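Amino acid adenylation domain-containing protein (Bacillus stratosphericus LAMA 585, PDB 6ULY) probably activates a keto acid as its acyl adenylate, acting as the adenylation domain of a keto acid-selecting nonribosomal peptide synthetase module. Local coordinates at residues A[86-90]-A[91-95]; A[509-513]-A[514-518]; A[517-520]-A[521-525]. All coordinates share one frame; numbering follows the deposited sequence.

Contact 1 (A[86-90]-A[91-95])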
loop_
_atom_site.group_PDB
_atom_site.type_symbol
_atom_site.label_atom_id
_atom_site.label_comp_id
_atom_site.label_asym_id
_atom_site.label_seq_id
_atom_site.Cartn_x
_atom_site.Cartn_y
_atom_site.Cartn_z
ATOM N N TRP A 86 -25.760 16.674 10.419
ATOM C CA TRP A 86 -26.694 17.596 9.792
ATOM C C TRP A 86 -26.395 19.042 10.152
ATOM O O TRP A 86 -26.608 19.935 9.324
ATOM C CB TRP A 86 -28.114 17.208 10.170
ATOM C CG TRP A 86 -28.552 15.979 9.442
ATOM C CD1 TRP A 86 -28.677 14.724 9.949
ATOM C CD2 TRP A 86 -28.901 15.890 8.056
ATOM N NE1 TRP A 86 -29.096 13.857 8.970
ATOM C CE2 TRP A 86 -29.240 14.549 7.797
ATOM C CE3 TRP A 86 -28.969 16.817 7.012
ATOM C CZ2 TRP A 86 -29.639 14.112 6.538
ATOM C CZ3 TRP A 86 -29.366 16.380 5.766
ATOM C CH2 TRP A 86 -29.698 15.041 5.539
ATOM N N ALA A 87 -25.873 19.297 11.352
ATOM C CA ALA A 87 -25.352 20.627 11.641
ATOM C C ALA A 87 -24.316 21.032 10.597
ATOM O O ALA A 87 -24.341 22.156 10.080
ATOM C CB ALA A 87 -24.750 20.662 13.045
ATOM N N CYS A 88 -23.405 20.114 10.261
ATOM C CA CYS A 88 -22.397 20.401 9.246
ATOM C C CYS A 88 -23.035 20.632 7.881
ATOM O O CYS A 88 -22.653 21.558 7.156
ATOM C CB CYS A 88 -21.391 19.252 9.180
ATOM S SG CYS A 88 -20.318 19.108 10.624
ATOM N N VAL A 89 -23.996 19.789 7.506
ATOM C CA VAL A 89 -24.744 20.012 6.272
ATOM C C VAL A 89 -25.351 21.409 6.252
ATOM O O VAL A 89 -25.309 22.105 5.233
ATOM C CB VAL A 89 -25.825 18.928 6.107
ATOM C CG1 VAL A 89 -26.804 19.314 5.001
ATOM C CG2 VAL A 89 -25.179 17.582 5.822
ATOM N N LEU A 90 -25.933 21.843 7.374
ATOM C CA LEU A 90 -26.554 23.165 7.411
ATOM C C LEU A 90 -25.510 24.265 7.271
ATOM O O LEU A 90 -25.740 25.266 6.584
ATOM C CB LEU A 90 -27.346 23.351 8.709
ATOM C CG LEU A 90 -28.608 22.507 8.874
ATOM C CD1 LEU A 90 -29.262 22.798 10.215
ATOM C CD2 LEU A 90 -29.582 22.760 7.733
ATOM N N GLY A 91 -24.361 24.100 7.912
ATOM C CA GLY A 91 -23.340 25.121 7.875
ATOM C C GLY A 91 -22.441 25.096 6.661
ATOM O O GLY A 91 -21.574 25.965 6.534
ATOM N N GLY A 92 -22.626 24.143 5.750
ATOM C CA GLY A 92 -21.678 23.976 4.666
ATOM C C GLY A 92 -20.363 23.377 5.098
ATOM O O GLY A 92 -19.392 23.408 4.333
ATOM N N PHE A 93 -20.300 22.856 6.315
ATOM C CA PHE A 93 -19.112 22.182 6.797
ATOM C C PHE A 93 -19.084 20.769 6.236
ATOM O O PHE A 93 -20.128 20.182 5.931
ATOM C CB PHE A 93 -19.098 22.152 8.324
ATOM C CG PHE A 93 -19.497 23.458 8.959
ATOM C CD1 PHE A 93 -19.036 24.660 8.449
ATOM C CD2 PHE A 93 -20.349 23.484 10.054
ATOM C CE1 PHE A 93 -19.403 25.861 9.023
ATOM C CE2 PHE A 93 -20.720 24.682 10.633
ATOM C CZ PHE A 93 -20.249 25.873 10.117
ATOM N N VAL A 94 -17.877 20.232 6.094
ATOM C CA VAL A 94 -17.672 18.921 5.484
ATOM C C VAL A 94 -17.297 17.909 6.562
ATOM O O VAL A 94 -16.148 17.900 7.033
ATOM C CB VAL A 94 -16.582 18.975 4.400
ATOM C CG1 VAL A 94 -16.540 17.672 3.637
ATOM C CG2 VAL A 94 -16.823 20.134 3.452
ATOM N N PRO A 95 -18.209 17.034 6.974
ATOM C CA PRO A 95 -17.845 16.013 7.958
ATOM C C PRO A 95 -16.837 15.031 7.396
ATOM O O PRO A 95 -16.861 14.688 6.213
ATOM C CB PRO A 95 -19.175 15.312 8.259
ATOM C CG PRO A 95 -20.224 16.248 7.797
ATOM C CD PRO A 95 -19.635 16.961 6.625
#
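Cys88 and Phe93, five residues apart, come within 4.5 Å at their CA atoms as the backbone leaves helix 78-91, turns over at Gly92 and sets off toward strand 94-97. A helical bond runs from Gly91 N to Ala87 O, 2.9 Å long and fairly straight. Beyond it Gly92 takes a positive phi of 73°, a conformation glycine adopts easily because it carries no CB, and two weak bonds turn back into the final helical turn: Phe93 N to Cys88 O at 2.8 Å, and Gly92 N to Val89 O at 3.4 Å. The O of Val89 has a second partner in the side-chain amide NE2 of Gln19.

Among the side chains Cys88 is central. Cys88 CB meets Phe93 CB at 3.8 Å and Pro95 CG at 3.5 Å. With chi1 at -69° the sulfur stands beside the backbone N and also reaches both neighbours, Cys88 SG lying 4.0 Å from Pro95 CG. A small, compact residue suits a place packed between Phe93, Pro95, and Val71 and Phe73 of strand 70-74. The Phe93 ring folds back along the helix end, with the CA of Cys88 and the O of Ala87 meeting it obliquely; Gly91 O sits 3.2 Å above one face, toward the rim. Phe93 CE2 lies close over Gly91, which glycine permits because it has no CB. Leu57 of helix 46-62 packs against the same ring. Pro95 offers its puckered ring as a rigid apolar surface to Cys88, and neighbouring strands cover it further.

Positive phi at Gly92 with the paired return bonds defines a Schellman motif, here ending the helix of the beta-alpha-beta unit made by strand 70-74, helix 78-91 and strand 94-97.

Contact 2 (A[509-513]-A[514-518])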
loop_
_atom_site.group_PDB
_atom_site.type_symbol
_atom_site.label_atom_id
_atom_site.label_comp_id
_atom_site.label_asym_id
_atom_site.label_seq_id
_atom_site.Cartn_x
_atom_site.Cartn_y
_atom_site.Cartn_z
ATOM N N PRO A 509 -5.571 -33.067 8.088
ATOM C CA PRO A 509 -5.074 -34.417 7.855
ATOM C C PRO A 509 -6.207 -35.422 8.107
ATOM O O PRO A 509 -7.053 -35.176 8.970
ATOM C CB PRO A 509 -3.924 -34.544 8.860
ATOM C CG PRO A 509 -4.357 -33.664 10.022
ATOM C CD PRO A 509 -5.132 -32.522 9.386
ATOM N N LYS A 510 -6.211 -36.513 7.340
ATOM C CA LYS A 510 -7.114 -37.664 7.578
ATOM C C LYS A 510 -6.909 -38.197 9.001
ATOM O O LYS A 510 -7.828 -38.850 9.533
ATOM C CB LYS A 510 -6.847 -38.766 6.555
ATOM C CG LYS A 510 -7.316 -38.453 5.146
ATOM C CD LYS A 510 -7.175 -39.626 4.193
ATOM C CE LYS A 510 -7.558 -39.255 2.773
ATOM N NZ LYS A 510 -7.385 -40.382 1.825
ATOM N N LEU A 511 -5.743 -37.936 9.589
ATOM C CA LEU A 511 -5.378 -38.418 10.934
ATOM C C LEU A 511 -4.517 -37.357 11.597
ATOM O O LEU A 511 -3.461 -37.040 11.041
ATOM C CB LEU A 511 -4.597 -39.721 10.792
ATOM C CG LEU A 511 -4.566 -40.579 12.043
ATOM C CD1 LEU A 511 -5.959 -41.122 12.326
ATOM C CD2 LEU A 511 -3.554 -41.690 11.867
ATOM N N TYR A 512 -4.960 -36.820 12.730
ATOM C CA TYR A 512 -4.160 -35.841 13.501
ATOM C C TYR A 512 -3.240 -36.619 14.455
ATOM O O TYR A 512 -3.444 -36.612 15.683
ATOM C CB TYR A 512 -5.057 -34.789 14.160
ATOM C CG TYR A 512 -4.296 -33.547 14.562
ATOM C CD1 TYR A 512 -3.275 -33.624 15.504
ATOM C CD2 TYR A 512 -4.539 -32.312 13.973
ATOM C CE1 TYR A 512 -2.539 -32.510 15.871
ATOM C CE2 TYR A 512 -3.809 -31.186 14.332
ATOM C CZ TYR A 512 -2.806 -31.284 15.286
ATOM O OH TYR A 512 -2.080 -30.184 15.654
ATOM N N GLU A 513 -2.248 -37.295 13.869
ATOM C CA GLU A 513 -1.117 -37.958 14.555
ATOM C C GLU A 513 0.163 -37.286 14.071
ATOM O O GLU A 513 0.287 -37.005 12.879
ATOM C CB GLU A 513 -1.170 -39.451 14.238
ATOM C CG GLU A 513 -0.359 -40.312 15.192
ATOM C CD GLU A 513 1.079 -40.536 14.747
ATOM O OE1 GLU A 513 1.406 -40.083 13.634
ATOM O OE2 GLU A 513 1.867 -41.172 15.503
ATOM N N PRO A 514 1.137 -36.974 14.958
ATOM C CA PRO A 514 2.278 -36.140 14.571
ATOM C C PRO A 514 3.080 -36.644 13.353
ATOM O O PRO A 514 3.407 -35.836 12.478
ATOM C CB PRO A 514 3.155 -36.097 15.841
ATOM C CG PRO A 514 2.649 -37.209 16.742
ATOM C CD PRO A 514 1.191 -37.375 16.374
ATOM N N ALA A 515 3.400 -37.941 13.291
ATOM C CA ALA A 515 4.141 -38.504 12.137
ATOM C C ALA A 515 3.298 -38.358 10.863
ATOM O O ALA A 515 3.838 -37.942 9.807
ATOM C CB ALA A 515 4.531 -39.943 12.384
ATOM N N TYR A 516 2.012 -38.687 10.955
ATOM C CA TYR A 516 1.079 -38.625 9.809
ATOM C C TYR A 516 1.048 -37.195 9.273
ATOM O O TYR A 516 1.023 -37.010 8.044
ATOM C CB TYR A 516 -0.331 -39.078 10.207
ATOM C CG TYR A 516 -1.225 -39.398 9.029
ATOM C CD1 TYR A 516 -1.180 -40.646 8.416
ATOM C CD2 TYR A 516 -2.089 -38.452 8.492
ATOM C CE1 TYR A 516 -1.970 -40.949 7.313
ATOM C CE2 TYR A 516 -2.901 -38.742 7.401
ATOM C CZ TYR A 516 -2.833 -39.992 6.801
ATOM O OH TYR A 516 -3.618 -40.280 5.716
ATOM N N ILE A 517 1.030 -36.215 10.169
ATOM C CA ILE A 517 0.942 -34.781 9.775
ATOM C C ILE A 517 2.249 -34.369 9.090
ATOM O O ILE A 517 2.192 -33.667 8.058
ATOM C CB ILE A 517 0.612 -33.887 10.985
ATOM C CG1 ILE A 517 -0.823 -34.121 11.472
ATOM C CG2 ILE A 517 0.851 -32.415 10.651
ATOM C CD1 ILE A 517 -1.117 -33.549 12.848
ATOM N N MET A 518 3.389 -34.777 9.641
ATOM C CA MET A 518 4.701 -34.406 9.066
ATOM C C MET A 518 4.869 -35.065 7.692
ATOM O O MET A 518 5.408 -34.403 6.790
ATOM C CB MET A 518 5.832 -34.787 10.021
ATOM C CG MET A 518 5.935 -33.812 11.180
ATOM S SD MET A 518 7.230 -34.219 12.358
ATOM C CE MET A 518 8.681 -33.985 11.328
#
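Tyr516 receives Leu511 on one face of its ring, with Leu511 CB 3.9 Å from the ring centroid in a CH-pi contact, while Pro509 CB lies at the edge, near the ring plane. The Tyr512 ring has Ile517 CD1 over the middle of one face, 3.4 Å from its centroid and only 10° off the normal. Flat rings suit both places, offering broad faces to Leu511 CB and to the slim CD1 end of Ile517. These contacts flank a helix N-cap, where the loop after strand 502-509 turns into helix 514-532.

Glu513 is the N-cap residue. Its chain bends at chi2 (-91°) and brings the carboxylate back over the first turn, where Glu513 OE1 accepts from Tyr516 N at 3.1 Å; the negative charge probably also suits the positive end of the helix dipole. Pro514 follows well, since its ring fixes a helical phi and the first turn needs no N-H from it. Tyr512 centres an inverse gamma turn, and Met518 of the second subunit packs on it and on Pro514.

Ile517 touches both the strand end and the loop: its CG1 meets Pro509 CG at 3.8 Å, and Ile517 N donates to Glu513 O at 2.9 Å, nearly along the carbonyl axis.

Contact 3 (A[517-520]-A[521-525])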
loop_
_atom_site.group_PDB
_atom_site.type_symbol
_atom_site.label_atom_id
_atom_site.label_comp_id
_atom_site.label_asym_id
_atom_site.label_seq_id
_atom_site.Cartn_x
_atom_site.Cartn_y
_atom_site.Cartn_z
ATOM N N ILE A 517 1.030 -36.215 10.169
ATOM C CA ILE A 517 0.942 -34.781 9.775
ATOM C C ILE A 517 2.249 -34.369 9.090
ATOM O O ILE A 517 2.192 -33.667 8.058
ATOM C CB ILE A 517 0.612 -33.887 10.985
ATOM C CG1 ILE A 517 -0.823 -34.121 11.472
ATOM C CG2 ILE A 517 0.851 -32.415 10.651
ATOM C CD1 ILE A 517 -1.117 -33.549 12.848
ATOM N N MET A 518 3.389 -34.777 9.641
ATOM C CA MET A 518 4.701 -34.406 9.066
ATOM C C MET A 518 4.869 -35.065 7.692
ATOM O O MET A 518 5.408 -34.403 6.790
ATOM C CB MET A 518 5.832 -34.787 10.021
ATOM C CG MET A 518 5.935 -33.812 11.180
ATOM S SD MET A 518 7.230 -34.219 12.358
ATOM C CE MET A 518 8.681 -33.985 11.328
ATOM N N ARG A 519 4.373 -36.285 7.505
ATOM C CA ARG A 519 4.425 -36.938 6.176
ATOM C C ARG A 519 3.595 -36.135 5.163
ATOM O O ARG A 519 4.126 -35.799 4.075
ATOM C CB ARG A 519 3.907 -38.369 6.247
ATOM C CG ARG A 519 3.883 -39.056 4.893
ATOM C CD ARG A 519 3.046 -40.315 4.936
ATOM N NE ARG A 519 3.354 -41.091 6.127
ATOM C CZ ARG A 519 2.545 -41.971 6.684
ATOM N NH1 ARG A 519 1.359 -42.200 6.145
ATOM N NH2 ARG A 519 2.933 -42.616 7.774
ATOM N N ALA A 520 2.335 -35.836 5.485
ATOM C CA ALA A 520 1.443 -35.105 4.559
ATOM C C ALA A 520 2.063 -33.747 4.227
ATOM O O ALA A 520 2.019 -33.371 3.044
ATOM C CB ALA A 520 0.057 -34.953 5.130
ATOM N N SER A 521 2.617 -33.046 5.224
ATOM C CA SER A 521 3.204 -31.686 5.058
ATOM C C SER A 521 4.361 -31.720 4.057
ATOM O O SER A 521 4.425 -30.834 3.184
ATOM C CB SER A 521 3.649 -31.122 6.378
ATOM O OG SER A 521 2.531 -30.950 7.233
ATOM N N GLN A 522 5.237 -32.719 4.178
ATOM C CA GLN A 522 6.371 -32.920 3.242
ATOM C C GLN A 522 5.819 -33.186 1.840
ATOM O O GLN A 522 6.326 -32.571 0.896
ATOM C CB GLN A 522 7.270 -34.089 3.653
ATOM C CG GLN A 522 8.042 -33.889 4.952
ATOM C CD GLN A 522 8.771 -35.156 5.345
ATOM O OE1 GLN A 522 8.683 -35.625 6.476
ATOM N NE2 GLN A 522 9.492 -35.742 4.401
ATOM N N HIS A 523 4.834 -34.077 1.703
ATOM C CA HIS A 523 4.249 -34.430 0.382
ATOM C C HIS A 523 3.537 -33.220 -0.230
ATOM O O HIS A 523 3.628 -33.049 -1.450
ATOM C CB HIS A 523 3.321 -35.642 0.495
ATOM C CG HIS A 523 4.033 -36.919 0.798
ATOM N ND1 HIS A 523 5.346 -37.157 0.431
ATOM C CD2 HIS A 523 3.617 -38.036 1.431
ATOM C CE1 HIS A 523 5.707 -38.361 0.829
ATOM N NE2 HIS A 523 4.667 -38.917 1.444
ATOM N N ILE A 524 2.841 -32.422 0.575
ATOM C CA ILE A 524 2.152 -31.193 0.087
ATOM C C ILE A 524 3.204 -30.273 -0.540
ATOM O O ILE A 524 3.036 -29.830 -1.692
ATOM C CB ILE A 524 1.387 -30.505 1.238
ATOM C CG1 ILE A 524 0.127 -31.286 1.632
ATOM C CG2 ILE A 524 1.054 -29.056 0.890
ATOM C CD1 ILE A 524 -0.534 -30.793 2.929
ATOM N N LYS A 525 4.264 -29.997 0.206
ATOM C CA LYS A 525 5.328 -29.076 -0.242
ATOM C C LYS A 525 5.903 -29.608 -1.557
ATOM O O LYS A 525 6.006 -28.829 -2.526
ATOM C CB LYS A 525 6.360 -28.930 0.880
ATOM C CG LYS A 525 7.305 -27.750 0.723
ATOM C CD LYS A 525 8.049 -27.351 1.994
ATOM C CE LYS A 525 9.547 -27.593 1.930
ATOM N NZ LYS A 525 10.208 -27.268 3.217
#
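His523 lies side by side with Arg519, one helical turn earlier, both side chains pointing the same way from helix 514-532. Traced outward, His523 begins with CB, 3.7 Å from the carbonyl oxygens of both Ala520 and Arg519. His523 CG comes next and approaches Arg519 O at 3.5 Å. A chi1 of -69° holds the imidazole beside its own backbone N, and this brings one face of the ring over Arg519 O, which sits 3.3 Å from the plane and toward the rim. Farther out, CD2 lies against Arg519 CG, and at the tip His523 NE2 meets Arg519 CG at 3.5 Å. The NE2-CD2 side of the imidazole thus lies alongside this methylene, and the guanidinium plane is turned about 50° from the ring. Long, flexible Arg519 suits an exposed position: its chain bends at chi3 and carries the guanidinium away from the imidazole.

On another flank Ser521 OG turns back to Ile517 O at 2.9 Å, from 39° out of the carbonyl plane. Ser521 N reaches that oxygen from the opposite face, so two donors grip one acceptor. A short hydroxyl is well matched here: it finds its partner within its own helix while the residue packs on Phe507 and Pro541. Ile524 turns CG1 toward Ala520 O, and its branched chain meets Phe507 and Ile539; small Ala520 packs on Phe507, consistent with a close approach of helix and strand. The remaining main-chain bonds, such as Ile524 N to Ala520 O at 2.8 Å, are those of a regular alpha-helix.

Chemically, the helix separates its faces: apolar groups and a serine whose hydroxyl bonds to Ile517 O look toward the strands, whereas the polar Arg519, Gln522 and His523 are exposed. Arg519 NE and His523 NE2 stand 5.3 Å apart, which would probably disfavour a protonated histidine.

How the contacts relate
From the N terminus, contact 1 comes first, closing the turn from helix 78-91 into strand 94-97 in the large AMP-binding part of the chain. Some four hundred residues later contact 2 closes the turn after strand 502-509 and starts helix 514-532, and contact 3 continues along that helix toward strand 539-543. None nest or cross: the first is in series with the others, while contacts 2 and 3 overlap at Ile517 and Met518, with centres about 9 Å apart. Contact 1 lies on the opposite side of the chain's centre, its centre about 61 Å from that of contact 2 and about 60 Å from that of contact 3. Two beta-alpha-beta units are involved.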